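Local coordinates for dual specificity protein phosphatase 12 (Homo sapiens, PDB 4KI9) that removes phosphate from phosphotyrosine and from phosphoserine or phosphothreonine residues of proteins, this chain being its catalytic domain, at residues H67-V72 against L104-Q109; L110-A115 against W134-Y139. The protein carries 2 engineered substitutions. All coordinates share one frame; numbering follows the deposited sequence.

Contact 1: residues H67-V72 against L104-Q109; sequences HLDRAV and LMKTDQ. Engineered in segment 67-72: A71 (natural residue Cys).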
ATOM      1  N   HIS A  67      -5.646   6.503  -5.176  1.00 18.10           N
ATOM      2  CA  HIS A  67      -4.649   6.931  -4.178  1.00 17.47           C
ATOM      3  C   HIS A  67      -3.265   6.295  -4.319  1.00 18.67           C
ATOM      4  O   HIS A  67      -2.349   6.622  -3.553  1.00 15.17           O
ATOM      5  CB  HIS A  67      -5.176   6.652  -2.766  1.00 15.07           C
ATOM      6  CG  HIS A  67      -6.484   7.303  -2.487  1.00 23.00           C
ATOM      7  ND1 HIS A  67      -7.689   6.700  -2.778  1.00 36.45           N
ATOM      8  CD2 HIS A  67      -6.787   8.529  -2.000  1.00 24.31           C
ATOM      9  CE1 HIS A  67      -8.675   7.512  -2.444  1.00 32.58           C
ATOM     10  NE2 HIS A  67      -8.156   8.628  -1.971  1.00 33.94           N
ATOM     11  N   LEU A  68      -3.102   5.395  -5.287  1.00 16.25           N
ATOM     12  CA  LEU A  68      -1.885   4.596  -5.375  1.00 15.80           C
ATOM     13  C   LEU A  68      -0.623   5.397  -5.694  1.00 18.26           C
ATOM     14  O   LEU A  68       0.423   5.128  -5.125  1.00 19.67           O
ATOM     15  CB  LEU A  68      -2.035   3.428  -6.377  1.00 13.69           C
ATOM     16  CG  LEU A  68      -3.018   2.317  -5.997  1.00 16.47           C
ATOM     17  CD1 LEU A  68      -3.104   1.233  -7.112  1.00 17.50           C
ATOM     18  CD2 LEU A  68      -2.657   1.715  -4.632  1.00 19.07           C
ATOM     19  N   ASP A  69      -0.698   6.350  -6.619  1.00 15.54           N
ATOM     20  CA  ASP A  69       0.477   7.158  -6.909  1.00 15.44           C
ATOM     21  C   ASP A  69       0.921   7.991  -5.691  1.00 16.33           C
ATOM     22  O   ASP A  69       2.108   8.094  -5.440  1.00 14.99           O
ATOM     23  CB  ASP A  69       0.274   8.046  -8.132  1.00 22.09           C
ATOM     24  CG  ASP A  69       0.441   7.280  -9.459  1.00 23.03           C
ATOM     25  OD1 ASP A  69       0.017   7.807 -10.497  1.00 27.49           O
ATOM     26  OD2 ASP A  69       0.991   6.161  -9.467  1.00 19.76           O
ATOM     27  N   ARG A  70      -0.030   8.548  -4.937  1.00 14.47           N
ATOM     28  CA  ARG A  70       0.285   9.292  -3.701  1.00 17.39           C
ATOM     29  C   ARG A  70       0.942   8.380  -2.663  1.00 20.75           C
ATOM     30  O   ARG A  70       1.939   8.733  -2.022  1.00 15.42           O
ATOM     31  CB  ARG A  70      -0.996   9.861  -3.082  1.00 17.46           C
ATOM     32  CG  ARG A  70      -1.626  11.067  -3.796  1.00 19.84           C
ATOM     33  CD  ARG A  70      -3.077  11.273  -3.267  1.00 23.60           C
ATOM     34  NE  ARG A  70      -3.627  12.568  -3.649  1.00 32.30           N
ATOM     35  CZ  ARG A  70      -4.741  13.111  -3.147  1.00 41.32           C
ATOM     36  NH1 ARG A  70      -5.467  12.481  -2.221  1.00 39.90           N
ATOM     37  NH2 ARG A  70      -5.135  14.303  -3.580  1.00 33.05           N
ATOM     38  N   ALA A  71       0.378   7.197  -2.495  1.00 15.75           N
ATOM     39  CA  ALA A  71       0.885   6.255  -1.513  1.00 15.03           C
ATOM     40  C   ALA A  71       2.288   5.818  -1.902  1.00 13.30           C
ATOM     41  O   ALA A  71       3.201   5.821  -1.071  1.00 16.86           O
ATOM     42  CB  ALA A  71      -0.040   5.039  -1.436  1.00 14.92           C
ATOM     43  N   VAL A  72       2.454   5.418  -3.162  1.00 16.73           N
ATOM     44  CA  VAL A  72       3.755   4.962  -3.653  1.00 16.30           C
ATOM     45  C   VAL A  72       4.815   6.082  -3.581  1.00 20.01           C
ATOM     46  O   VAL A  72       5.978   5.825  -3.248  1.00 18.90           O
ATOM     47  CB  VAL A  72       3.663   4.389  -5.078  1.00 17.58           C
ATOM     48  CG1 VAL A  72       5.076   4.157  -5.657  1.00 16.17           C
ATOM     49  CG2 VAL A  72       2.813   3.075  -5.068  1.00 13.73           C
ATOM     50  N   LEU A 104       5.845  -2.172  -5.133  1.00 22.47           N
ATOM     51  CA  LEU A 104       6.719  -3.123  -5.801  1.00 25.00           C
ATOM     52  C   LEU A 104       6.487  -3.068  -7.303  1.00 26.14           C
ATOM     53  O   LEU A 104       7.436  -3.035  -8.067  1.00 26.39           O
ATOM     54  CB  LEU A 104       6.487  -4.539  -5.275  1.00 24.95           C
ATOM     55  CG  LEU A 104       6.910  -4.798  -3.833  1.00 28.92           C
ATOM     56  CD1 LEU A 104       6.649  -6.249  -3.437  1.00 28.69           C
ATOM     57  CD2 LEU A 104       8.398  -4.426  -3.628  1.00 30.43           C
ATOM     58  N   MET A 105       5.224  -3.030  -7.718  1.00 20.25           N
ATOM     59  CA  MET A 105       4.889  -2.920  -9.134  1.00 21.99           C
ATOM     60  C   MET A 105       5.518  -1.690  -9.792  1.00 20.83           C
ATOM     61  O   MET A 105       6.171  -1.793 -10.830  1.00 25.64           O
ATOM     62  CB  MET A 105       3.362  -2.878  -9.327  1.00 27.55           C
ATOM     63  CG  MET A 105       2.647  -4.197  -9.030  1.00 29.29           C
ATOM     64  SD  MET A 105       0.858  -4.021  -9.024  1.00 24.15           S
ATOM     65  CE  MET A 105       0.563  -3.540 -10.724  1.00 21.64           C
ATOM     66  N   LYS A 106       5.310  -0.521  -9.205  1.00 18.70           N
ATOM     67  CA  LYS A 106       5.765   0.715  -9.834  1.00 19.45           C
ATOM     68  C   LYS A 106       7.281   0.879  -9.803  1.00 21.48           C
ATOM     69  O   LYS A 106       7.883   1.223 -10.821  1.00 21.69           O
ATOM     70  CB  LYS A 106       5.062   1.933  -9.220  1.00 20.12           C
ATOM     71  CG  LYS A 106       5.326   3.222  -9.979  1.00 21.76           C
ATOM     72  CD  LYS A 106       4.486   4.385  -9.462  1.00 22.68           C
ATOM     73  CE  LYS A 106       4.547   5.544 -10.449  1.00 21.09           C
ATOM     74  NZ  LYS A 106       3.536   6.598 -10.179  1.00 28.55           N
ATOM     75  N   THR A 107       7.908   0.622  -8.657  1.00 21.71           N
ATOM     76  CA  THR A 107       9.363   0.789  -8.556  1.00 21.75           C
ATOM     77  C   THR A 107      10.127  -0.188  -9.455  1.00 26.03           C
ATOM     78  O   THR A 107      11.070   0.199 -10.148  1.00 25.40           O
ATOM     79  CB  THR A 107       9.890   0.688  -7.109  1.00 25.19           C
ATOM     80  OG1 THR A 107       9.459  -0.540  -6.508  1.00 28.22           O
ATOM     81  CG2 THR A 107       9.397   1.860  -6.277  1.00 23.26           C
ATOM     82  N   ASP A 108       9.699  -1.445  -9.457  1.00 23.94           N
ATOM     83  CA  ASP A 108      10.366  -2.473 -10.238  1.00 27.43           C
ATOM     84  C   ASP A 108       9.792  -2.652 -11.647  1.00 30.88           C
ATOM     85  O   ASP A 108      10.317  -3.454 -12.427  1.00 29.69           O
ATOM     86  CB  ASP A 108      10.298  -3.820  -9.510  1.00 33.10           C
ATOM     87  CG  ASP A 108      11.024  -3.810  -8.186  1.00 38.80           C
ATOM     88  OD1 ASP A 108      10.787  -4.730  -7.378  1.00 45.83           O
ATOM     89  OD2 ASP A 108      11.819  -2.882  -7.943  1.00 41.35           O
ATOM     90  N   GLN A 109       8.727  -1.921 -11.971  1.00 27.23           N
ATOM     91  CA  GLN A 109       8.025  -2.107 -13.240  1.00 30.05           C
ATOM     92  C   GLN A 109       7.681  -3.580 -13.396  1.00 29.26           C
ATOM     93  O   GLN A 109       8.042  -4.207 -14.391  1.00 30.42           O
ATOM     94  CB  GLN A 109       8.879  -1.639 -14.423  1.00 33.44           C
ATOM     95  CG  GLN A 109       9.410  -0.227 -14.280  1.00 44.02           C
ATOM     96  CD  GLN A 109       8.807   0.730 -15.284  1.00 52.08           C
ATOM     97  OE1 GLN A 109       7.595   0.743 -15.500  1.00 42.84           O
ATOM     98  NE2 GLN A 109       9.651   1.544 -15.902  1.00 63.39           N
TER
HETATM   99  O   HOH W   1       4.122   7.454  -7.444  1.00 19.80           O
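K106 sets its CG anti to the backbone N (chi1 -171°), and the extended chain carries the ammonium from helix 95-108 across to helix 68-80. D69 turns its CG anti to the carbonyl carbon (chi1 -79°), which brings OD2 within reach of that ammonium. K106 NZ donates to D69 OD2 at 2.7 Å in a salt bridge. The two side chains cross at about a right angle. NZ does not lie in the plane of the carboxylate but meets OD2 from above it, 72° out of the plane. A water bridges the same two residues. It donates to the backbone O of D69 at 2.9 Å and accepts from K106 NZ at 2.9 Å, so the ammonium is tied to both the side chain and the main chain of one residue. One turn of backbone away, V72 points toward the other helix. Its CG1 rests against K106 CD at 3.9 Å, an apolar touch partway along the lysine chain. Other parts of the domain fix the carboxylate. OD2 also hydrogen-bonds the hydroxyl of Y139 on helix 130-141, and OD1 accepts from the backbone N of V146. The segments bury 170 Å² between them, and the contact lies away from the substrate-binding loop. It joins the first turn of helix 68-80 to the C-terminal part of helix 95-108 in the phosphatase fold. With three partners on its two oxygens, the carboxylate is held against rotation, and the nearby ammonium would probably favour its ionised form.

Contact 2: residues L110-A115 against W134-Y139; sequences LPFEKA and WQLKLY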
ATOM      1  N   LEU A 110       7.019  -4.134 -12.388  1.00 27.91           N
ATOM      2  CA  LEU A 110       6.720  -5.567 -12.327  1.00 27.65           C
ATOM      3  C   LEU A 110       5.222  -5.769 -12.477  1.00 28.67           C
ATOM      4  O   LEU A 110       4.446  -5.074 -11.825  1.00 32.71           O
ATOM      5  CB  LEU A 110       7.089  -6.101 -10.948  1.00 31.99           C
ATOM      6  CG  LEU A 110       8.320  -6.930 -10.622  1.00 44.43           C
ATOM      7  CD1 LEU A 110       8.180  -7.434  -9.194  1.00 47.82           C
ATOM      8  CD2 LEU A 110       8.479  -8.095 -11.584  1.00 40.80           C
ATOM      9  N   PRO A 111       4.802  -6.736 -13.310  1.00 26.06           N
ATOM     10  CA  PRO A 111       3.371  -7.039 -13.402  1.00 29.21           C
ATOM     11  C   PRO A 111       2.747  -7.428 -12.058  1.00 31.73           C
ATOM     12  O   PRO A 111       3.434  -7.954 -11.179  1.00 26.26           O
ATOM     13  CB  PRO A 111       3.328  -8.237 -14.367  1.00 31.78           C
ATOM     14  CG  PRO A 111       4.526  -8.057 -15.221  1.00 32.46           C
ATOM     15  CD  PRO A 111       5.590  -7.461 -14.328  1.00 26.81           C
ATOM     16  N   PHE A 112       1.452  -7.169 -11.914  1.00 26.67           N
ATOM     17  CA  PHE A 112       0.744  -7.410 -10.657  1.00 29.86           C
ATOM     18  C   PHE A 112       0.961  -8.817 -10.098  1.00 35.49           C
ATOM     19  O   PHE A 112       1.243  -8.988  -8.909  1.00 32.11           O
ATOM     20  CB  PHE A 112      -0.759  -7.158 -10.829  1.00 26.88           C
ATOM     21  CG  PHE A 112      -1.614  -7.839  -9.787  1.00 32.15           C
ATOM     22  CD1 PHE A 112      -2.427  -8.916 -10.128  1.00 36.45           C
ATOM     23  CD2 PHE A 112      -1.598  -7.411  -8.470  1.00 24.51           C
ATOM     24  CE1 PHE A 112      -3.216  -9.542  -9.173  1.00 33.48           C
ATOM     25  CE2 PHE A 112      -2.379  -8.027  -7.513  1.00 29.77           C
ATOM     26  CZ  PHE A 112      -3.187  -9.099  -7.862  1.00 33.22           C
ATOM     27  N   GLU A 113       0.843  -9.822 -10.960  1.00 34.51           N
ATOM     28  CA  GLU A 113       0.912 -11.198 -10.500  1.00 32.93           C
ATOM     29  C   GLU A 113       2.290 -11.511  -9.935  1.00 34.98           C
ATOM     30  O   GLU A 113       2.402 -12.196  -8.923  1.00 38.43           O
ATOM     31  CB  GLU A 113       0.542 -12.179 -11.622  1.00 43.38           C
ATOM     32  CG  GLU A 113      -0.891 -12.041 -12.112  1.00 52.66           C
ATOM     33  CD  GLU A 113      -1.904 -12.666 -11.164  1.00 68.95           C
ATOM     34  OE1 GLU A 113      -1.491 -13.220 -10.121  1.00 71.03           O
ATOM     35  OE2 GLU A 113      -3.118 -12.608 -11.466  1.00 76.38           O
ATOM     36  N   LYS A 114       3.335 -10.992 -10.576  1.00 30.09           N
ATOM     37  CA  LYS A 114       4.697 -11.203 -10.086  1.00 36.03           C
ATOM     38  C   LYS A 114       4.969 -10.509  -8.744  1.00 34.19           C
ATOM     39  O   LYS A 114       5.587 -11.089  -7.857  1.00 37.33           O
ATOM     40  CB  LYS A 114       5.730 -10.781 -11.141  1.00 33.99           C
ATOM     41  CG  LYS A 114       5.861 -11.776 -12.296  1.00 49.40           C
ATOM     42  CD  LYS A 114       6.621 -11.156 -13.456  1.00 62.78           C
ATOM     43  CE  LYS A 114       6.516 -11.994 -14.716  1.00 72.06           C
ATOM     44  NZ  LYS A 114       6.778 -11.169 -15.934  1.00 74.72           N
ATOM     45  N   ALA A 115       4.505  -9.274  -8.593  1.00 35.80           N
ATOM     46  CA  ALA A 115       4.717  -8.537  -7.347  1.00 30.64           C
ATOM     47  C   ALA A 115       3.953  -9.180  -6.198  1.00 33.48           C
ATOM     48  O   ALA A 115       4.487  -9.353  -5.114  1.00 33.60           O
ATOM     49  CB  ALA A 115       4.301  -7.080  -7.506  1.00 27.77           C
ATOM     50  N   TRP A 134      -8.208  -6.359  -8.891  1.00 25.52           N
ATOM     51  CA  TRP A 134      -8.638  -5.772 -10.158  1.00 29.00           C
ATOM     52  C   TRP A 134      -8.049  -4.366 -10.348  1.00 23.79           C
ATOM     53  O   TRP A 134      -7.541  -4.024 -11.420  1.00 24.90           O
ATOM     54  CB  TRP A 134     -10.169  -5.749 -10.219  1.00 29.62           C
ATOM     55  CG  TRP A 134     -10.752  -4.953 -11.342  1.00 30.39           C
ATOM     56  CD1 TRP A 134     -11.480  -3.794 -11.240  1.00 33.83           C
ATOM     57  CD2 TRP A 134     -10.668  -5.255 -12.735  1.00 31.44           C
ATOM     58  NE1 TRP A 134     -11.855  -3.366 -12.493  1.00 38.12           N
ATOM     59  CE2 TRP A 134     -11.365  -4.241 -13.425  1.00 35.46           C
ATOM     60  CE3 TRP A 134     -10.072  -6.286 -13.469  1.00 41.56           C
ATOM     61  CZ2 TRP A 134     -11.481  -4.231 -14.815  1.00 47.68           C
ATOM     62  CZ3 TRP A 134     -10.186  -6.272 -14.850  1.00 49.02           C
ATOM     63  CH2 TRP A 134     -10.885  -5.251 -15.508  1.00 47.09           C
ATOM     64  N   GLN A 135      -8.095  -3.563  -9.294  1.00 22.45           N
ATOM     65  CA  GLN A 135      -7.514  -2.216  -9.333  1.00 17.59           C
ATOM     66  C   GLN A 135      -6.029  -2.220  -9.655  1.00 18.53           C
ATOM     67  O   GLN A 135      -5.556  -1.383 -10.417  1.00 24.24           O
ATOM     68  CB  GLN A 135      -7.799  -1.457  -8.018  1.00 16.61           C
ATOM     69  CG  GLN A 135      -9.278  -1.055  -7.894  1.00 19.49           C
ATOM     70  CD  GLN A 135      -9.661  -0.634  -6.489  1.00 25.57           C
ATOM     71  OE1 GLN A 135      -8.935   0.113  -5.825  1.00 25.15           O
ATOM     72  NE2 GLN A 135     -10.805  -1.116  -6.025  1.00 24.39           N
ATOM     73  N   LEU A 136      -5.282  -3.161  -9.092  1.00 21.25           N
ATOM     74  CA  LEU A 136      -3.861  -3.250  -9.421  1.00 21.46           C
ATOM     75  C   LEU A 136      -3.623  -3.699 -10.864  1.00 24.39           C
ATOM     76  O   LEU A 136      -2.623  -3.324 -11.482  1.00 22.41           O
ATOM     77  CB  LEU A 136      -3.121  -4.163  -8.442  1.00 21.99           C
ATOM     78  CG  LEU A 136      -2.959  -3.574  -7.046  1.00 26.96           C
ATOM     79  CD1 LEU A 136      -2.326  -4.601  -6.125  1.00 24.12           C
ATOM     80  CD2 LEU A 136      -2.106  -2.316  -7.102  1.00 22.82           C
ATOM     81  N   LYS A 137      -4.540  -4.499 -11.406  1.00 22.26           N
ATOM     82  CA  LYS A 137      -4.444  -4.873 -12.815  1.00 21.97           C
ATOM     83  C   LYS A 137      -4.649  -3.646 -13.692  1.00 22.22           C
ATOM     84  O   LYS A 137      -3.937  -3.454 -14.679  1.00 18.67           O
ATOM     85  CB  LYS A 137      -5.446  -5.997 -13.152  1.00 23.64           C
ATOM     86  CG  LYS A 137      -5.014  -7.316 -12.539  1.00 30.89           C
ATOM     87  CD  LYS A 137      -5.970  -8.460 -12.856  1.00 37.23           C
ATOM     88  CE  LYS A 137      -5.509  -9.720 -12.150  1.00 44.47           C
ATOM     89  NZ  LYS A 137      -6.606 -10.704 -11.975  1.00 51.41           N
ATOM     90  N   LEU A 138      -5.593  -2.787 -13.302  1.00 17.65           N
ATOM     91  CA  LEU A 138      -5.812  -1.532 -14.015  1.00 22.78           C
ATOM     92  C   LEU A 138      -4.591  -0.624 -13.922  1.00 19.94           C
ATOM     93  O   LEU A 138      -4.208   0.002 -14.899  1.00 21.23           O
ATOM     94  CB  LEU A 138      -7.028  -0.795 -13.461  1.00 19.56           C
ATOM     95  CG  LEU A 138      -8.357  -1.555 -13.552  1.00 27.55           C
ATOM     96  CD1 LEU A 138      -9.480  -0.619 -13.231  1.00 22.00           C
ATOM     97  CD2 LEU A 138      -8.560  -2.187 -14.928  1.00 28.95           C
ATOM     98  N   TYR A 139      -4.009  -0.545 -12.728  1.00 21.50           N
ATOM     99  CA  TYR A 139      -2.773   0.200 -12.484  1.00 20.39           C
ATOM    100  C   TYR A 139      -1.657  -0.224 -13.448  1.00 20.62           C
ATOM    101  O   TYR A 139      -1.028   0.619 -14.071  1.00 17.52           O
ATOM    102  CB  TYR A 139      -2.336  -0.029 -11.036  1.00 18.33           C
ATOM    103  CG  TYR A 139      -1.327   0.954 -10.449  1.00 17.40           C
ATOM    104  CD1 TYR A 139      -1.544   2.330 -10.496  1.00 17.53           C
ATOM    105  CD2 TYR A 139      -0.202   0.487  -9.775  1.00 17.86           C
ATOM    106  CE1 TYR A 139      -0.643   3.224  -9.914  1.00 21.35           C
ATOM    107  CE2 TYR A 139       0.712   1.370  -9.193  1.00 21.34           C
ATOM    108  CZ  TYR A 139       0.477   2.730  -9.256  1.00 25.23           C
ATOM    109  OH  TYR A 139       1.367   3.604  -8.678  1.00 26.41           O
TER
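The F112 ring leans on two neighbouring residues of helix 130-141, which meet it from the same side of its plane: L136 by the CD2/CE2 half, K137 by the CD1/CE1 half. L136 crosses F112 at about a right angle, its CB 3.6 Å from F112 CD2. K137 runs its methylenes obliquely past the ring, with CE 3.8 Å from F112 CE1 and CG 3.9 Å from F112 CD1. E113 adds a polar element: its OE2 is 4.0 Å from K137 NZ, beyond a salt bridge. F112 has CG anti to its own N (chi1 159°), which carries the ring to the facing helix. Further out, Y116 meets the F112 ring with planes about 25° apart, and the side-chain oxygen of Q140 accepts a hydrogen bond from F112 N. L136 also packs on A102 and L68, so the apolar packing continues to helices 95-108 and 68-80. With an alanine at F112 the ring is gone, which would probably open a gap beside L136 and leave the methylenes of K137 without their aromatic partner. The contact thus joins two helices by apolar packing, with the charged ends of E113 and K137 at the more exposed margin, where their attraction is likely modest.

Both contacts are partly buried, but contact 1 lies nearer the centre of the chain, about 8 Å from it between centres, against 12 Å for contact 2. Contact 1 is held by charge and water; contact 2 is mostly apolar. They hold different helix pairs: 68-80 with 95-108, and 112-122 with 130-141. Helices 95-108 and 112-122 follow each other in the chain, and a probable hydrogen bond from L110 N to M105 O spans the turn between them. M105 CE packs on L136 O, and K106 CD on Y139 OH. Helix 130-141 thus touches elements of both contacts, and the four helices form one packed group.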